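PDB 6UYH: prolyl-tRNA synthetase from Naegleria fowleri, which probably charges tRNA(Pro) with proline in an ATP-dependent reaction, as a class II aminoacyl-tRNA synthetase with an anticodon-binding domain. Local coordinates for residues A[334-339]-A[344-349]; A[371-376]-A[380-385]; A[424-429]-A[492-497]. One frame throughout, in Å; residues are numbered along the deposited sequence.

Contact 1. Residues A[334-339]-A[344-349]. With SO4 (sulfate ion), chain X; EDO (1,2-ethanediol), chain B.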
# COMPACT_ATOMS: atom_id res chain seq x y z
N LYS A 334 24.06 9.72 0.99
CA LYS A 334 23.85 11.12 1.35
C LYS A 334 25.19 11.82 1.50
O LYS A 334 26.19 11.21 1.90
CB LYS A 334 23.04 11.25 2.64
CG LYS A 334 21.57 10.94 2.45
CD LYS A 334 20.74 11.37 3.64
CE LYS A 334 19.26 11.17 3.36
NZ LYS A 334 18.86 11.81 2.07
N LEU A 335 25.21 13.10 1.17
CA LEU A 335 26.38 13.95 1.33
C LEU A 335 26.05 15.00 2.38
O LEU A 335 25.24 15.91 2.14
CB LEU A 335 26.76 14.59 -0.01
CG LEU A 335 27.70 15.79 -0.08
CD1 LEU A 335 28.87 15.64 0.86
CD2 LEU A 335 28.20 15.95 -1.51
N ASP A 336 26.65 14.88 3.56
CA ASP A 336 26.38 15.80 4.67
C ASP A 336 27.48 16.85 4.71
O ASP A 336 28.47 16.71 5.43
CB ASP A 336 26.25 15.05 5.99
CG ASP A 336 25.81 15.96 7.13
OD1 ASP A 336 25.67 17.19 6.91
OD2 ASP A 336 25.59 15.45 8.24
N ASP A 337 27.30 17.92 3.94
CA ASP A 337 28.21 19.05 3.95
C ASP A 337 27.63 20.25 4.69
O ASP A 337 27.92 21.40 4.34
CB ASP A 337 28.59 19.44 2.52
CG ASP A 337 27.38 19.75 1.65
OD1 ASP A 337 26.24 19.57 2.12
OD2 ASP A 337 27.59 20.18 0.50
N ARG A 338 26.81 20.00 5.71
CA ARG A 338 26.28 21.07 6.54
C ARG A 338 27.40 21.86 7.18
O ARG A 338 28.35 21.29 7.73
CB ARG A 338 25.35 20.50 7.61
CG ARG A 338 24.00 20.05 7.08
CD ARG A 338 23.14 19.49 8.20
NE ARG A 338 23.54 18.14 8.58
CZ ARG A 338 22.89 17.38 9.46
NH1 ARG A 338 21.81 17.86 10.07
NH2 ARG A 338 23.32 16.16 9.75
N LEU A 339 27.29 23.19 7.13
CA LEU A 339 28.41 24.05 7.51
C LEU A 339 28.52 24.20 9.03
O LEU A 339 29.62 24.07 9.58
CB LEU A 339 28.26 25.43 6.85
N GLY A 344 32.01 15.47 14.64
CA GLY A 344 31.50 14.55 15.65
C GLY A 344 30.00 14.65 15.82
O GLY A 344 29.32 13.64 16.04
N TRP A 345 29.45 15.86 15.74
CA TRP A 345 28.00 16.03 15.79
C TRP A 345 27.33 15.31 14.62
O TRP A 345 26.29 14.66 14.80
CB TRP A 345 27.66 17.53 15.77
CG TRP A 345 26.21 17.82 15.97
CD1 TRP A 345 25.60 18.13 17.15
CD2 TRP A 345 25.19 17.84 14.97
NE1 TRP A 345 24.25 18.35 16.94
CE2 TRP A 345 23.98 18.17 15.61
CE3 TRP A 345 25.18 17.61 13.59
CZ2 TRP A 345 22.77 18.28 14.92
CZ3 TRP A 345 23.98 17.72 12.91
CH2 TRP A 345 22.80 18.04 13.57
N LYS A 346 27.92 15.41 13.43
CA LYS A 346 27.38 14.69 12.28
C LYS A 346 27.48 13.18 12.48
O LYS A 346 26.56 12.44 12.13
CB LYS A 346 28.10 15.10 11.00
CG LYS A 346 27.91 16.56 10.62
CD LYS A 346 28.62 16.86 9.31
CE LYS A 346 28.34 18.28 8.84
NZ LYS A 346 29.08 18.61 7.58
N TYR A 347 28.61 12.71 13.04
CA TYR A 347 28.76 11.28 13.29
C TYR A 347 27.61 10.76 14.15
O TYR A 347 26.97 9.76 13.81
CB TYR A 347 30.10 10.99 13.96
CG TYR A 347 31.32 11.35 13.14
CD1 TYR A 347 31.22 11.68 11.80
CD2 TYR A 347 32.59 11.37 13.73
CE1 TYR A 347 32.34 12.01 11.06
CE2 TYR A 347 33.71 11.70 13.00
CZ TYR A 347 33.58 12.02 11.66
OH TYR A 347 34.70 12.35 10.93
N ASN A 348 27.35 11.43 15.27
CA ASN A 348 26.27 11.02 16.16
C ASN A 348 24.92 11.08 15.44
O ASN A 348 24.09 10.18 15.60
CB ASN A 348 26.23 11.90 17.40
CG ASN A 348 27.43 11.69 18.31
OD1 ASN A 348 27.96 10.58 18.40
ND2 ASN A 348 27.86 12.75 18.98
N TYR A 349 24.69 12.14 14.67
CA TYR A 349 23.42 12.33 13.99
C TYR A 349 23.04 11.11 13.15
O TYR A 349 21.91 10.62 13.22
CB TYR A 349 23.51 13.58 13.11
CG TYR A 349 22.25 13.94 12.36
CD1 TYR A 349 21.38 14.90 12.86
CD2 TYR A 349 21.95 13.35 11.14
CE1 TYR A 349 20.23 15.25 12.17
CE2 TYR A 349 20.80 13.68 10.45
CZ TYR A 349 19.95 14.63 10.97
OH TYR A 349 18.81 14.97 10.28
S SO4 X . 19.92 20.61 11.38
O1 SO4 X . 18.64 20.92 10.74
O2 SO4 X . 19.96 19.19 11.71
O3 SO4 X . 20.07 21.40 12.60
O4 SO4 X . 21.01 20.94 10.45
C1 EDO B . 34.40 16.58 17.20
O1 EDO B . 34.02 16.98 15.87
C2 EDO B . 33.19 16.66 18.12
O2 EDO B . 32.47 17.87 17.86
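A polar, charge-rich contact joins the loop after strand 333-335 to helix 343-353 in the anticodon-binding domain, with Lys346 and Arg338 each reaching across to the other segment. The chain of Lys346, extended beyond CG, runs past the carboxylate of Asp336, its methylenes CG and CD lying against OD2. Its ammonium then lands on the loop backbone: Lys346 NZ donates to Arg338 O at 2.8 Å, in the carbonyl plane on a lone pair, and to Asp336 O at 2.9 Å from above that carbonyl's plane. A long salt bridge to Asp336 OD1 probably adds some charge compensation. Lysine suits the place because its ammonium carries enough N-H groups to serve two carbonyls of a turning chain. Asp336 in turn fixes Arg338, which grips it side-on: Arg338 NE meets Asp336 OD1 at 2.9 Å and Arg338 NH2 meets Asp336 OD2 at 2.8 Å. Because the Arg338 chain bends at chi3 (-77°), the guanidinium turns back to this carboxylate and presents an edge to Tyr349. Arg338 CZ lies 4.2 Å from the centroid of the Tyr349 ring, a cation-pi contact over the face with the planes 78° apart. Trp345 brings its rim, at CZ3, over one face of the same guanidinium. Arg338 NH1 makes a weak bond to a sulfate, probably from the crystallisation liquor, that also binds Arg341 and Arg136 of the second subunit, while Trp350 donates to Asp336 OD2. The backbone N of Arg338 also donates to Asp336 OD1, closing an Asx turn tied into a salt-bridge network of Asp336, Arg338 and Lys346.

Contact 2. Residues A[371-376]-A[380-385]; sequences IMLCRR and EKWTMP. With EDO (1,2-ethanediol), chain C.
Leu373 and Trp382 face each other as a hydrogen-bonded pair of the antiparallel hairpin 370-375/381-385, and their side chains form the centre of the contact. Leu373 CB sits 3.6 Å from the centroid of the six-membered ring of Trp382, a CH-pi contact over the face, while Leu373 CD2 reaches Trp382 CZ2 at 3.5 Å. The indole is laid along the sheet by its first torsion (chi1 74°), which places CG between the backbone N and the carbonyl carbon, so that one face meets Leu373 and CZ3 reaches Arg375 CG. Met384 CE meets Leu373 CD2 at 3.8 Å, its flexible thioether chain filling in beside the branched leucine. On the other face of the sheet, Met372 CE touches Thr383 CG2, and Cys374 SG lies against Lys381 CG.

The backbone sets this register. Leu373 N bonds to Trp382 O at 2.8 Å and Trp382 N to Leu373 O at 2.9 Å; Ile371 and Met384 are paired by two similar bonds, and Arg375 N donates to Glu380 O. An ethanediol, probably from the crystallisation liquor, lies over the indole face opposite Leu373 and links Arg375 NH1 to Glu380 OE1, charges otherwise too far apart for a salt bridge.

Strand 357-361 pairs with the other side of 370-375, leaving 381-385 as an outermost strand within this chain. From helix 391-415, Val397 meets Trp382, Ser393 meets Met384 and Ile401 meets Arg375.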
# COMPACT_ATOMS: atom_id res chain seq x y z
N ILE A 371 40.49 7.14 1.75
CA ILE A 371 39.36 7.62 2.52
C ILE A 371 39.22 6.76 3.77
O ILE A 371 39.78 5.66 3.87
CB ILE A 371 38.04 7.59 1.71
CG1 ILE A 371 37.82 6.20 1.11
CG2 ILE A 371 38.07 8.65 0.63
CD1 ILE A 371 36.46 6.03 0.48
N MET A 372 38.45 7.27 4.73
CA MET A 372 38.23 6.60 6.00
C MET A 372 36.80 6.07 6.04
O MET A 372 35.86 6.79 5.71
CB MET A 372 38.47 7.55 7.17
CG MET A 372 38.13 6.97 8.54
SD MET A 372 39.35 5.77 9.11
CE MET A 372 40.80 6.81 9.26
N LEU A 373 36.65 4.80 6.42
CA LEU A 373 35.35 4.15 6.51
C LEU A 373 35.09 3.77 7.96
O LEU A 373 36.02 3.40 8.69
CB LEU A 373 35.28 2.90 5.62
CG LEU A 373 34.85 3.08 4.15
CD1 LEU A 373 35.75 4.05 3.43
CD2 LEU A 373 34.84 1.75 3.43
N CYS A 374 33.83 3.87 8.39
CA CYS A 374 33.43 3.45 9.73
C CYS A 374 32.11 2.71 9.62
O CYS A 374 31.14 3.25 9.10
CB CYS A 374 33.29 4.65 10.68
SG CYS A 374 32.86 4.19 12.38
N ARG A 375 32.09 1.47 10.11
CA ARG A 375 30.90 0.63 10.02
C ARG A 375 30.11 0.70 11.33
O ARG A 375 30.69 0.57 12.42
CB ARG A 375 31.26 -0.82 9.67
CG ARG A 375 32.31 -1.47 10.56
CD ARG A 375 32.71 -2.82 9.99
NE ARG A 375 31.67 -3.82 10.18
CZ ARG A 375 31.77 -5.10 9.81
NH1 ARG A 375 32.87 -5.52 9.20
NH2 ARG A 375 30.78 -5.94 10.05
N ARG A 376 28.80 0.90 11.20
CA ARG A 376 27.93 1.21 12.34
C ARG A 376 27.78 0.03 13.30
O ARG A 376 27.64 0.23 14.51
CB ARG A 376 26.56 1.64 11.81
CG ARG A 376 25.49 1.90 12.87
CD ARG A 376 25.79 3.14 13.70
NE ARG A 376 24.72 3.34 14.67
CZ ARG A 376 24.70 2.83 15.90
NH1 ARG A 376 25.72 2.09 16.32
NH2 ARG A 376 23.67 3.04 16.70
N GLU A 380 34.05 -0.24 13.87
CA GLU A 380 35.41 -0.30 13.36
C GLU A 380 35.64 0.77 12.31
O GLU A 380 34.78 1.04 11.47
CB GLU A 380 35.70 -1.68 12.77
CG GLU A 380 37.13 -1.85 12.34
CD GLU A 380 37.34 -3.07 11.45
OE1 GLU A 380 36.35 -3.76 11.14
OE2 GLU A 380 38.50 -3.32 11.06
N LYS A 381 36.83 1.39 12.36
CA LYS A 381 37.29 2.36 11.38
C LYS A 381 38.48 1.79 10.62
O LYS A 381 39.35 1.16 11.22
CB LYS A 381 37.71 3.67 12.05
CG LYS A 381 36.65 4.32 12.92
CD LYS A 381 37.04 5.76 13.26
CE LYS A 381 36.04 6.40 14.21
NZ LYS A 381 36.04 7.90 14.11
N TRP A 382 38.52 2.02 9.31
CA TRP A 382 39.63 1.56 8.49
C TRP A 382 39.72 2.43 7.25
O TRP A 382 38.75 3.07 6.85
CB TRP A 382 39.48 0.07 8.12
CG TRP A 382 38.45 -0.25 7.07
CD1 TRP A 382 38.69 -0.60 5.77
CD2 TRP A 382 37.02 -0.28 7.23
NE1 TRP A 382 37.50 -0.84 5.12
CE2 TRP A 382 36.46 -0.64 5.99
CE3 TRP A 382 36.16 -0.02 8.31
CZ2 TRP A 382 35.09 -0.76 5.79
CZ3 TRP A 382 34.79 -0.13 8.10
CH2 TRP A 382 34.27 -0.50 6.86
N THR A 383 40.91 2.47 6.65
CA THR A 383 41.10 3.25 5.44
C THR A 383 40.99 2.37 4.20
O THR A 383 41.36 1.19 4.21
CB THR A 383 42.45 3.97 5.44
OG1 THR A 383 43.51 3.00 5.45
CG2 THR A 383 42.58 4.86 6.66
N MET A 384 40.47 2.96 3.12
CA MET A 384 40.39 2.34 1.81
C MET A 384 41.15 3.19 0.80
O MET A 384 40.86 4.39 0.68
CB MET A 384 38.93 2.16 1.36
CG MET A 384 38.77 1.74 -0.10
SD MET A 384 37.04 1.55 -0.60
CE MET A 384 36.55 0.15 0.41
N PRO A 385 42.11 2.64 0.07
CA PRO A 385 42.74 3.41 -1.01
C PRO A 385 41.71 3.75 -2.08
O PRO A 385 40.84 2.93 -2.41
CB PRO A 385 43.82 2.46 -1.55
CG PRO A 385 43.99 1.41 -0.50
CD PRO A 385 42.66 1.28 0.18
C1 EDO C . 36.54 -4.02 6.47
O1 EDO C . 37.61 -4.96 6.55
C2 EDO C . 36.06 -3.67 7.87
O2 EDO C . 35.60 -4.87 8.50

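Contact 3. Residues A[424-429]-A[492-497]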
# COMPACT_ATOMS: atom_id res chain seq x y z
N PRO A 424 13.85 -29.11 36.78
CA PRO A 424 14.80 -28.17 37.40
C PRO A 424 15.73 -27.52 36.39
O PRO A 424 16.05 -26.33 36.53
CB PRO A 424 15.58 -29.05 38.40
CG PRO A 424 14.65 -30.18 38.70
CD PRO A 424 13.92 -30.45 37.41
N GLU A 425 16.16 -28.26 35.37
CA GLU A 425 16.95 -27.66 34.30
C GLU A 425 16.14 -26.65 33.51
O GLU A 425 16.65 -25.58 33.16
CB GLU A 425 17.47 -28.75 33.37
CG GLU A 425 18.54 -29.63 34.00
CD GLU A 425 18.86 -30.81 33.11
OE1 GLU A 425 18.07 -31.78 33.14
OE2 GLU A 425 19.87 -30.77 32.39
N PHE A 426 14.89 -26.99 33.21
CA PHE A 426 14.01 -26.11 32.43
C PHE A 426 13.82 -24.77 33.14
O PHE A 426 14.03 -23.70 32.54
CB PHE A 426 12.67 -26.81 32.21
CG PHE A 426 11.62 -25.97 31.52
CD1 PHE A 426 11.69 -25.72 30.16
CD2 PHE A 426 10.53 -25.49 32.23
CE1 PHE A 426 10.72 -24.97 29.53
CE2 PHE A 426 9.56 -24.74 31.60
CZ PHE A 426 9.65 -24.49 30.25
N ILE A 427 13.42 -24.80 34.41
CA ILE A 427 13.09 -23.54 35.07
C ILE A 427 14.35 -22.71 35.27
O ILE A 427 14.30 -21.47 35.21
CB ILE A 427 12.34 -23.79 36.39
CG1 ILE A 427 11.82 -22.47 36.95
CG2 ILE A 427 13.23 -24.50 37.41
CD1 ILE A 427 10.83 -21.77 36.04
N LYS A 428 15.50 -23.36 35.48
CA LYS A 428 16.75 -22.64 35.64
C LYS A 428 17.11 -21.90 34.36
O LYS A 428 17.46 -20.71 34.39
CB LYS A 428 17.87 -23.61 36.03
CG LYS A 428 19.27 -23.02 36.03
CD LYS A 428 20.31 -24.13 36.14
CE LYS A 428 21.71 -23.63 35.81
NZ LYS A 428 22.34 -22.98 36.97
N ALA A 429 17.04 -22.59 33.22
CA ALA A 429 17.38 -21.98 31.94
C ALA A 429 16.38 -20.88 31.57
O ALA A 429 16.77 -19.84 31.04
CB ALA A 429 17.44 -23.05 30.86
N GLU A 492 11.10 -38.37 30.52
CA GLU A 492 9.73 -38.38 30.99
C GLU A 492 8.96 -37.15 30.51
O GLU A 492 9.53 -36.07 30.30
CB GLU A 492 9.69 -38.44 32.52
N ASN A 493 7.66 -37.33 30.30
CA ASN A 493 6.77 -36.20 30.04
C ASN A 493 6.88 -35.18 31.17
O ASN A 493 6.94 -35.54 32.35
CB ASN A 493 5.34 -36.73 29.92
CG ASN A 493 4.42 -35.80 29.18
OD1 ASN A 493 4.29 -34.63 29.53
ND2 ASN A 493 3.76 -36.33 28.16
N PHE A 494 6.93 -33.89 30.81
CA PHE A 494 6.97 -32.83 31.81
C PHE A 494 5.67 -32.72 32.60
O PHE A 494 5.67 -32.14 33.69
CB PHE A 494 7.24 -31.47 31.16
CG PHE A 494 8.71 -31.13 31.05
CD1 PHE A 494 9.66 -32.12 30.89
CD2 PHE A 494 9.12 -29.80 31.09
CE1 PHE A 494 11.01 -31.79 30.78
CE2 PHE A 494 10.47 -29.47 30.98
CZ PHE A 494 11.41 -30.47 30.82
N TYR A 495 4.57 -33.25 32.07
CA TYR A 495 3.27 -33.20 32.73
C TYR A 495 3.03 -34.54 33.41
O TYR A 495 2.77 -35.54 32.71
CB TYR A 495 2.18 -32.91 31.70
CG TYR A 495 0.77 -32.80 32.22
CD1 TYR A 495 0.50 -32.38 33.52
CD2 TYR A 495 -0.31 -33.10 31.39
CE1 TYR A 495 -0.81 -32.28 33.97
CE2 TYR A 495 -1.61 -33.00 31.83
CZ TYR A 495 -1.86 -32.59 33.12
OH TYR A 495 -3.16 -32.49 33.56
N PRO A 496 3.12 -34.63 34.75
CA PRO A 496 3.06 -35.95 35.40
C PRO A 496 1.77 -36.71 35.16
O PRO A 496 1.80 -37.96 35.13
CB PRO A 496 3.24 -35.62 36.89
CG PRO A 496 3.94 -34.30 36.90
CD PRO A 496 3.38 -33.56 35.72
N GLU A 497 0.64 -36.02 35.01
CA GLU A 497 -0.61 -36.71 34.70
C GLU A 497 -0.55 -37.45 33.38
O GLU A 497 -1.33 -38.38 33.17
CB GLU A 497 -1.77 -35.71 34.67
CG GLU A 497 -2.10 -35.12 36.03
CD GLU A 497 -2.38 -36.19 37.06
OE1 GLU A 497 -3.14 -37.13 36.75
OE2 GLU A 497 -1.82 -36.09 38.18
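Helix 423-431 and the loop between strands 474-479 and 505-512 stand well apart here, the closest CA atoms, those of Phe426 and Phe494, being 9.8 Å from each other. Two long aromatic side chains span that separation, which suits phenylalanine at both positions: each points its CB toward the other segment and carries a rigid, wholly apolar ring into a buried place. They meet as a T-shaped (edge-to-face) pair, the edge of Phe494 directed at the face of Phe426, with ring centroids 5.6 Å apart and planes at 79°. The touching corner is Phe494 CE2, which lies 3.7 Å from Phe426 CB and 3.7 Å from Phe426 CG, so the approach is near the root of the Phe426 ring. With CG anti to the backbone N (chi1 175°), the Phe426 ring is turned so that its face meets the Phe494 edge. On the loop side, Tyr495 N donates to Asn493 OD1 at 2.9 Å, closing an Asx turn around Phe494, and Asn493 ND2 is held by Lys501 O. Both phenylalanines also rest on Ile438 of strand 435-440. The arrangement is a small aromatic and aliphatic core in the C-terminal domain of this prolyl-tRNA synthetase, where a helix and a loop meet over a strand.

Overall arrangement
Following the chain from the N terminus, contact 1 closes a short loop between strand 333-335 and helix 343-353, contact 2 closes the short hairpin loop between strands 370-375 and 381-385, and contact 3 closes a much longer loop, bringing 424-429 to 492-497. The three come in series, with neither nesting nor crossing. Contacts 1 and 2 belong to the anticodon-binding domain and reach the same five-stranded sheet, near its two outermost strands; their centres are about 16 Å apart. Helix 391-415 then leads on toward the C-terminal domain, where contact 3 lies, its centre about 54 Å from that of contact 1 and about 50 Å from that of contact 2.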